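Long-range contacts in glucokinase (Leishmania braziliensis MHOM/BR/75/M2904, PDB 6EDI), which probably phosphorylates D-glucose to glucose 6-phosphate with ATP as phosphate donor: residues A153-L158 with L402-F407; G161-L166 with Y228-L233. All blocks are in the same frame, centred on the assembly; numbering follows the deposited sequence.

Contact 1 (A153-L158 with L402-F407)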
ATOM      1  N   ALA A 153      13.564 -12.569  -6.887  1.00 28.50           N
ATOM      2  CA  ALA A 153      12.114 -12.429  -6.822  1.00 27.01           C
ATOM      3  C   ALA A 153      11.531 -12.373  -8.206  1.00 27.85           C
ATOM      4  O   ALA A 153      12.187 -11.906  -9.147  1.00 25.89           O
ATOM      5  CB  ALA A 153      11.733 -11.161  -6.067  1.00 28.54           C
ATOM      6  N   LEU A 154      10.295 -12.843  -8.326  1.00 30.01           N
ATOM      7  CA  LEU A 154       9.477 -12.515  -9.472  1.00 30.18           C
ATOM      8  C   LEU A 154       8.830 -11.173  -9.177  1.00 27.48           C
ATOM      9  O   LEU A 154       8.401 -10.915  -8.059  1.00 27.83           O
ATOM     10  CB  LEU A 154       8.396 -13.574  -9.703  1.00 29.61           C
ATOM     11  CG  LEU A 154       8.917 -14.987  -9.920  1.00 35.36           C
ATOM     12  CD1 LEU A 154       7.769 -15.981 -10.036  1.00 32.73           C
ATOM     13  CD2 LEU A 154       9.790 -15.019 -11.146  1.00 34.48           C
ATOM     14  N   LEU A 155       8.785 -10.312 -10.180  1.00 26.75           N
ATOM     15  CA  LEU A 155       8.172  -9.008 -10.027  1.00 28.64           C
ATOM     16  C   LEU A 155       7.009  -8.845 -10.998  1.00 27.96           C
ATOM     17  O   LEU A 155       7.081  -9.262 -12.172  1.00 30.12           O
ATOM     18  CB  LEU A 155       9.203  -7.911 -10.281  1.00 28.28           C
ATOM     19  CG  LEU A 155      10.536  -7.979  -9.526  1.00 27.20           C
ATOM     20  CD1 LEU A 155      11.497  -6.932 -10.076  1.00 28.87           C
ATOM     21  CD2 LEU A 155      10.359  -7.807  -8.016  1.00 25.48           C
ATOM     22  N   ASN A 156       5.938  -8.232 -10.507  1.00 29.55           N
ATOM     23  CA  ASN A 156       4.893  -7.714 -11.385  1.00 30.52           C
ATOM     24  C   ASN A 156       5.497  -6.667 -12.292  1.00 30.45           C
ATOM     25  O   ASN A 156       6.472  -6.013 -11.926  1.00 28.50           O
ATOM     26  CB  ASN A 156       3.765  -7.070 -10.564  1.00 32.39           C
ATOM     27  CG  ASN A 156       2.699  -8.068 -10.153  1.00 39.38           C
ATOM     28  OD1 ASN A 156       1.899  -8.517 -10.986  1.00 43.00           O
ATOM     29  ND2 ASN A 156       2.676  -8.418  -8.865  1.00 34.44           N
ATOM     30  N   ASP A 157       4.927  -6.519 -13.480  1.00 30.00           N
ATOM     31  CA  ASP A 157       5.369  -5.521 -14.450  1.00 33.22           C
ATOM     32  C   ASP A 157       5.507  -4.118 -13.814  1.00 27.51           C
ATOM     33  O   ASP A 157       6.554  -3.462 -13.932  1.00 23.65           O
ATOM     34  CB  ASP A 157       4.422  -5.562 -15.681  1.00 34.45           C
ATOM     35  CG  ASP A 157       4.298  -4.222 -16.404  1.00 38.98           C
ATOM     36  OD1 ASP A 157       5.320  -3.547 -16.656  1.00 43.20           O
ATOM     37  OD2 ASP A 157       3.156  -3.854 -16.756  1.00 43.71           O
ATOM     38  N   LEU A 158       4.481  -3.672 -13.104  1.00 25.66           N
ATOM     39  CA  LEU A 158       4.517  -2.333 -12.508  1.00 25.88           C
ATOM     40  C   LEU A 158       5.410  -2.247 -11.264  1.00 25.79           C
ATOM     41  O   LEU A 158       5.888  -1.170 -10.901  1.00 23.25           O
ATOM     42  CB  LEU A 158       3.101  -1.834 -12.197  1.00 26.96           C
ATOM     43  CG  LEU A 158       2.689  -0.703 -13.114  1.00 28.82           C
ATOM     44  CD1 LEU A 158       3.687   0.409 -12.954  1.00 28.14           C
ATOM     45  CD2 LEU A 158       2.699  -1.212 -14.549  1.00 31.09           C
ATOM     46  N   LEU A 402      15.641  -2.227 -15.897  1.00 25.42           N
ATOM     47  CA  LEU A 402      16.276  -1.417 -14.860  1.00 24.97           C
ATOM     48  C   LEU A 402      15.747  -1.752 -13.466  1.00 27.07           C
ATOM     49  O   LEU A 402      16.501  -1.757 -12.485  1.00 24.27           O
ATOM     50  CB  LEU A 402      16.072   0.069 -15.146  1.00 26.36           C
ATOM     51  CG  LEU A 402      16.900   0.668 -16.266  1.00 32.20           C
ATOM     52  CD1 LEU A 402      16.420   2.076 -16.579  1.00 35.44           C
ATOM     53  CD2 LEU A 402      18.356   0.680 -15.845  1.00 29.41           C
ATOM     54  N   GLY A 403      14.450  -2.030 -13.387  1.00 24.44           N
ATOM     55  CA  GLY A 403      13.819  -2.338 -12.117  1.00 26.77           C
ATOM     56  C   GLY A 403      14.329  -3.614 -11.496  1.00 30.68           C
ATOM     57  O   GLY A 403      14.295  -3.784 -10.267  1.00 23.90           O
ATOM     58  N   CYS A 404      14.806  -4.522 -12.347  1.00 24.52           N
ATOM     59  CA  CYS A 404      15.426  -5.723 -11.834  1.00 23.59           C
ATOM     60  C   CYS A 404      16.701  -5.330 -11.083  1.00 27.99           C
ATOM     61  O   CYS A 404      17.027  -5.929 -10.059  1.00 26.86           O
ATOM     62  CB  CYS A 404      15.702  -6.729 -12.958  1.00 26.84           C
ATOM     63  SG  CYS A 404      14.205  -7.536 -13.617  1.00 26.88           S
ATOM     64  N   LEU A 405      17.396  -4.297 -11.567  1.00 26.59           N
ATOM     65  CA  LEU A 405      18.532  -3.749 -10.826  1.00 27.03           C
ATOM     66  C   LEU A 405      18.060  -3.037  -9.556  1.00 30.22           C
ATOM     67  O   LEU A 405      18.654  -3.189  -8.472  1.00 26.50           O
ATOM     68  CB  LEU A 405      19.352  -2.788 -11.703  1.00 26.96           C
ATOM     69  CG  LEU A 405      20.585  -2.105 -11.081  1.00 31.81           C
ATOM     70  CD1 LEU A 405      21.722  -1.953 -12.084  1.00 30.15           C
ATOM     71  CD2 LEU A 405      20.235  -0.740 -10.503  1.00 30.22           C
ATOM     72  N   GLY A 406      16.994  -2.248  -9.700  1.00 27.90           N
ATOM     73  CA  GLY A 406      16.471  -1.474  -8.593  1.00 26.64           C
ATOM     74  C   GLY A 406      16.134  -2.390  -7.433  1.00 25.65           C
ATOM     75  O   GLY A 406      16.466  -2.095  -6.289  1.00 27.72           O
ATOM     76  N   PHE A 407      15.498  -3.513  -7.746  1.00 26.25           N
ATOM     77  CA  PHE A 407      15.200  -4.536  -6.770  1.00 27.72           C
ATOM     78  C   PHE A 407      16.460  -4.969  -6.030  1.00 28.79           C
ATOM     79  O   PHE A 407      16.523  -4.902  -4.803  1.00 24.54           O
ATOM     80  CB  PHE A 407      14.570  -5.744  -7.444  1.00 28.87           C
ATOM     81  CG  PHE A 407      14.473  -6.942  -6.546  1.00 27.33           C
ATOM     82  CD1 PHE A 407      13.440  -7.041  -5.614  1.00 28.93           C
ATOM     83  CD2 PHE A 407      15.424  -7.953  -6.607  1.00 26.29           C
ATOM     84  CE1 PHE A 407      13.341  -8.144  -4.777  1.00 27.95           C
ATOM     85  CE2 PHE A 407      15.337  -9.060  -5.770  1.00 27.40           C
ATOM     86  CZ  PHE A 407      14.295  -9.158  -4.860  1.00 28.42           C
TER
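The Phe407 ring overlaps the methyl of Ala153 and one branch of Leu155 obliquely, joining the C-terminal helix 399-409 to strand 152-156, an outermost strand, within the chain, of one of the two six-stranded mixed sheets in this glucokinase of the actin-like ATPase clan. Strand and helix axes approach to 10.4 Å and run at 128° to each other, so the helix crosses the strand obliquely and mostly side chains fill the gap. CG of Phe407 is anti to its backbone N (chi1 169°), which sends the ring out from the helix to the strand. The far end of the ring does the closest touching: Phe407 CZ lies 3.5 Å from Ala153 CB, with CE1 of the same ring 3.7 Å from that methyl. Ala153 and Leu155, two apart in the strand, point to the same side, while Leu154 between them points away, and its side chain packs on Val115 and Tyr142. Leu155 divides its branches: CD1 reaches the preceding helical turn, 4.2 Å from the carbonyl O of Gly403 and in loose apolar contact with the Cys404 sulfur (CD1 to SG 4.5 Å). Gly403 O also accepts the backbone N-H of Phe407. No hydrogen bond passes between the two segments, and every touching residue is buried. The strand is held instead by backbone bonds of Ala153 and Leu155 to strand 110-117, and Val224 of the second subunit packs on both Ala153 and Phe407, bringing this core to the dimer interface. The other branch of Leu155 turns to the ring, its CD2 standing 4.0 Å from CD1 of Phe407.

Contact 2 (G161-L166 with Y228-L233); sequences GAYGVL and YIVLAL
Helix 157-170 packs against strand 227-233, an outermost strand, within the chain, of the second six-stranded mixed sheet, and a tyrosine ties the two together. Their axes run nearly antiparallel, at 153°, and approach to 8.8 Å. Tyr163 has CG anti to its carbonyl carbon and extends from the helix to the strand, where its OH meets the backbone. There the N-H of Val230 gives the hydroxyl oxygen an almost straight hydrogen bond, with Val230 N to Tyr163 OH 3.1 Å and an angle of 171° at the hydrogen. Val230 also covers one face of the same ring: its CG2 sits 3.4 Å from the ring centroid of Tyr163, only 4° off the normal, a close CH-pi contact. Val230 thus holds both the hydroxyl, through its N-H, and one face of the ring, which should restrict the ring's turning. The other Val230 branch, CG1, rests 3.8 Å from CB of Ala162. One helical turn beyond Ala162, Leu166 places CD1 over a face of Tyr228, 3.8 Å from that ring's centroid, while its CD2 lies 3.9 Å from Tyr228 CB. The Tyr228 hydroxyl is bonded to the carbonyl of Gly201, and its ring meets Tyr221 edge-to-face. Ile229, whose side chain points away from the helix, packs on Val222 of the second subunit. A helix covering one surface of a mixed sheet in this way is typical of the layered alpha/beta domains of the actin-like ATPase fold.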
ATOM      1  N   GLY A 161       8.686  -1.792 -12.796  1.00 25.74           N
ATOM      2  CA  GLY A 161       8.768  -0.435 -13.341  1.00 26.40           C
ATOM      3  C   GLY A 161       9.101   0.601 -12.283  1.00 26.10           C
ATOM      4  O   GLY A 161       9.923   1.515 -12.487  1.00 23.14           O
ATOM      5  N   ALA A 162       8.456   0.450 -11.135  1.00 25.35           N
ATOM      6  CA  ALA A 162       8.723   1.300  -9.983  1.00 23.71           C
ATOM      7  C   ALA A 162      10.171   1.165  -9.514  1.00 22.26           C
ATOM      8  O   ALA A 162      10.828   2.171  -9.207  1.00 22.20           O
ATOM      9  CB  ALA A 162       7.757   0.981  -8.865  1.00 22.77           C
ATOM     10  N   TYR A 163      10.680  -0.062  -9.454  1.00 22.25           N
ATOM     11  CA  TYR A 163      12.101  -0.233  -9.128  1.00 25.35           C
ATOM     12  C   TYR A 163      12.994   0.474 -10.162  1.00 25.03           C
ATOM     13  O   TYR A 163      14.093   0.948  -9.844  1.00 24.26           O
ATOM     14  CB  TYR A 163      12.475  -1.714  -8.984  1.00 23.39           C
ATOM     15  CG  TYR A 163      12.165  -2.312  -7.633  1.00 24.05           C
ATOM     16  CD1 TYR A 163      12.829  -1.872  -6.493  1.00 27.15           C
ATOM     17  CD2 TYR A 163      11.228  -3.333  -7.496  1.00 23.35           C
ATOM     18  CE1 TYR A 163      12.542  -2.409  -5.243  1.00 28.02           C
ATOM     19  CE2 TYR A 163      10.940  -3.887  -6.248  1.00 25.24           C
ATOM     20  CZ  TYR A 163      11.606  -3.412  -5.125  1.00 27.55           C
ATOM     21  OH  TYR A 163      11.332  -3.938  -3.877  1.00 25.88           O
ATOM     22  N   GLY A 164      12.528   0.545 -11.407  1.00 23.89           N
ATOM     23  CA  GLY A 164      13.273   1.237 -12.440  1.00 21.96           C
ATOM     24  C   GLY A 164      13.344   2.728 -12.164  1.00 23.07           C
ATOM     25  O   GLY A 164      14.380   3.366 -12.364  1.00 23.94           O
ATOM     26  N   VAL A 165      12.231   3.283 -11.699  1.00 21.37           N
ATOM     27  CA  VAL A 165      12.176   4.696 -11.347  1.00 19.64           C
ATOM     28  C   VAL A 165      13.164   4.966 -10.235  1.00 24.21           C
ATOM     29  O   VAL A 165      13.912   5.948 -10.280  1.00 23.26           O
ATOM     30  CB  VAL A 165      10.786   5.090 -10.856  1.00 23.30           C
ATOM     31  CG1 VAL A 165      10.762   6.554 -10.445  1.00 22.85           C
ATOM     32  CG2 VAL A 165       9.755   4.811 -11.948  1.00 24.57           C
ATOM     33  N   LEU A 166      13.161   4.087  -9.234  1.00 23.16           N
ATOM     34  CA  LEU A 166      14.081   4.225  -8.109  1.00 21.92           C
ATOM     35  C   LEU A 166      15.518   4.131  -8.608  1.00 27.67           C
ATOM     36  O   LEU A 166      16.381   4.901  -8.193  1.00 26.72           O
ATOM     37  CB  LEU A 166      13.830   3.125  -7.085  1.00 28.31           C
ATOM     38  CG  LEU A 166      14.864   3.089  -5.962  1.00 26.88           C
ATOM     39  CD1 LEU A 166      14.793   4.374  -5.155  1.00 24.61           C
ATOM     40  CD2 LEU A 166      14.626   1.886  -5.079  1.00 30.61           C
ATOM     41  N   TYR A 228      14.197   1.320   0.345  1.00 26.20           N
ATOM     42  CA  TYR A 228      12.860   1.345  -0.231  1.00 23.59           C
ATOM     43  C   TYR A 228      12.373  -0.071  -0.529  1.00 27.50           C
ATOM     44  O   TYR A 228      13.175  -0.973  -0.793  1.00 27.19           O
ATOM     45  CB  TYR A 228      12.883   2.104  -1.563  1.00 25.56           C
ATOM     46  CG  TYR A 228      13.344   3.547  -1.525  1.00 24.20           C
ATOM     47  CD1 TYR A 228      14.701   3.877  -1.455  1.00 26.60           C
ATOM     48  CD2 TYR A 228      12.432   4.575  -1.639  1.00 21.51           C
ATOM     49  CE1 TYR A 228      15.116   5.215  -1.453  1.00 27.63           C
ATOM     50  CE2 TYR A 228      12.833   5.907  -1.650  1.00 23.12           C
ATOM     51  CZ  TYR A 228      14.164   6.217  -1.562  1.00 28.52           C
ATOM     52  OH  TYR A 228      14.527   7.550  -1.564  1.00 30.74           O
ATOM     53  N   ILE A 229      11.057  -0.267  -0.530  1.00 24.02           N
ATOM     54  CA  ILE A 229      10.507  -1.530  -0.990  1.00 23.08           C
ATOM     55  C   ILE A 229       9.320  -1.193  -1.867  1.00 24.73           C
ATOM     56  O   ILE A 229       8.580  -0.257  -1.584  1.00 23.85           O
ATOM     57  CB  ILE A 229      10.101  -2.471   0.184  1.00 25.96           C
ATOM     58  CG1 ILE A 229       9.553  -3.801  -0.343  1.00 26.05           C
ATOM     59  CG2 ILE A 229       9.113  -1.781   1.154  1.00 27.82           C
ATOM     60  CD1 ILE A 229       9.522  -4.911   0.707  1.00 23.10           C
ATOM     61  N   VAL A 230       9.162  -1.920  -2.961  1.00 24.86           N
ATOM     62  CA  VAL A 230       8.030  -1.670  -3.841  1.00 21.89           C
ATOM     63  C   VAL A 230       6.914  -2.668  -3.565  1.00 24.78           C
ATOM     64  O   VAL A 230       7.160  -3.860  -3.359  1.00 23.39           O
ATOM     65  CB  VAL A 230       8.421  -1.727  -5.327  1.00 23.30           C
ATOM     66  CG1 VAL A 230       7.163  -1.621  -6.205  1.00 21.30           C
ATOM     67  CG2 VAL A 230       9.415  -0.611  -5.663  1.00 23.30           C
ATOM     68  N   LEU A 231       5.683  -2.169  -3.542  1.00 21.41           N
ATOM     69  CA  LEU A 231       4.526  -3.028  -3.424  1.00 22.00           C
ATOM     70  C   LEU A 231       3.781  -2.932  -4.735  1.00 23.72           C
ATOM     71  O   LEU A 231       3.453  -1.824  -5.174  1.00 22.92           O
ATOM     72  CB  LEU A 231       3.611  -2.577  -2.284  1.00 25.67           C
ATOM     73  CG  LEU A 231       3.998  -2.997  -0.863  1.00 26.57           C
ATOM     74  CD1 LEU A 231       5.243  -2.250  -0.408  1.00 25.86           C
ATOM     75  CD2 LEU A 231       2.860  -2.778   0.139  1.00 26.02           C
ATOM     76  N   ALA A 232       3.550  -4.090  -5.346  1.00 25.40           N
ATOM     77  CA  ALA A 232       2.655  -4.256  -6.497  1.00 27.89           C
ATOM     78  C   ALA A 232       1.229  -3.912  -6.051  1.00 25.77           C
ATOM     79  O   ALA A 232       0.834  -4.271  -4.941  1.00 22.25           O
ATOM     80  CB  ALA A 232       2.709  -5.705  -6.979  1.00 25.98           C
ATOM     81  N   LEU A 233       0.455  -3.245  -6.909  1.00 24.09           N
ATOM     82  CA  LEU A 233      -0.901  -2.808  -6.549  1.00 25.59           C
ATOM     83  C   LEU A 233      -1.927  -3.042  -7.664  1.00 25.27           C
ATOM     84  O   LEU A 233      -1.563  -3.292  -8.813  1.00 23.68           O
ATOM     85  CB  LEU A 233      -0.890  -1.323  -6.192  1.00 24.01           C
ATOM     86  CG  LEU A 233      -0.075  -0.862  -4.986  1.00 26.14           C
ATOM     87  CD1 LEU A 233      -0.078   0.647  -4.902  1.00 24.82           C
ATOM     88  CD2 LEU A 233      -0.643  -1.461  -3.707  1.00 22.23           C
TER

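In the fold
Contact 1 and contact 2 have centres about 7 Å apart and share helix 157-170, whose first two residues end segment 153-158 and whose middle forms 161-166. Along the chain the order is 153-158, 161-166, 228-233, 402-407, so contact 2 falls between the halves of contact 1. They touch directly: the Tyr163 ring lies against the backbone of Gly406 and Phe407. Each brings in a strand that is outermost, within the chain, in a different six-stranded sheet, 152-156 in one and 227-233 in the other, so the shared helix and helix 399-409 link the two sheets. Both contacts also reach the second subunit, which places this junction beside the dimer interface.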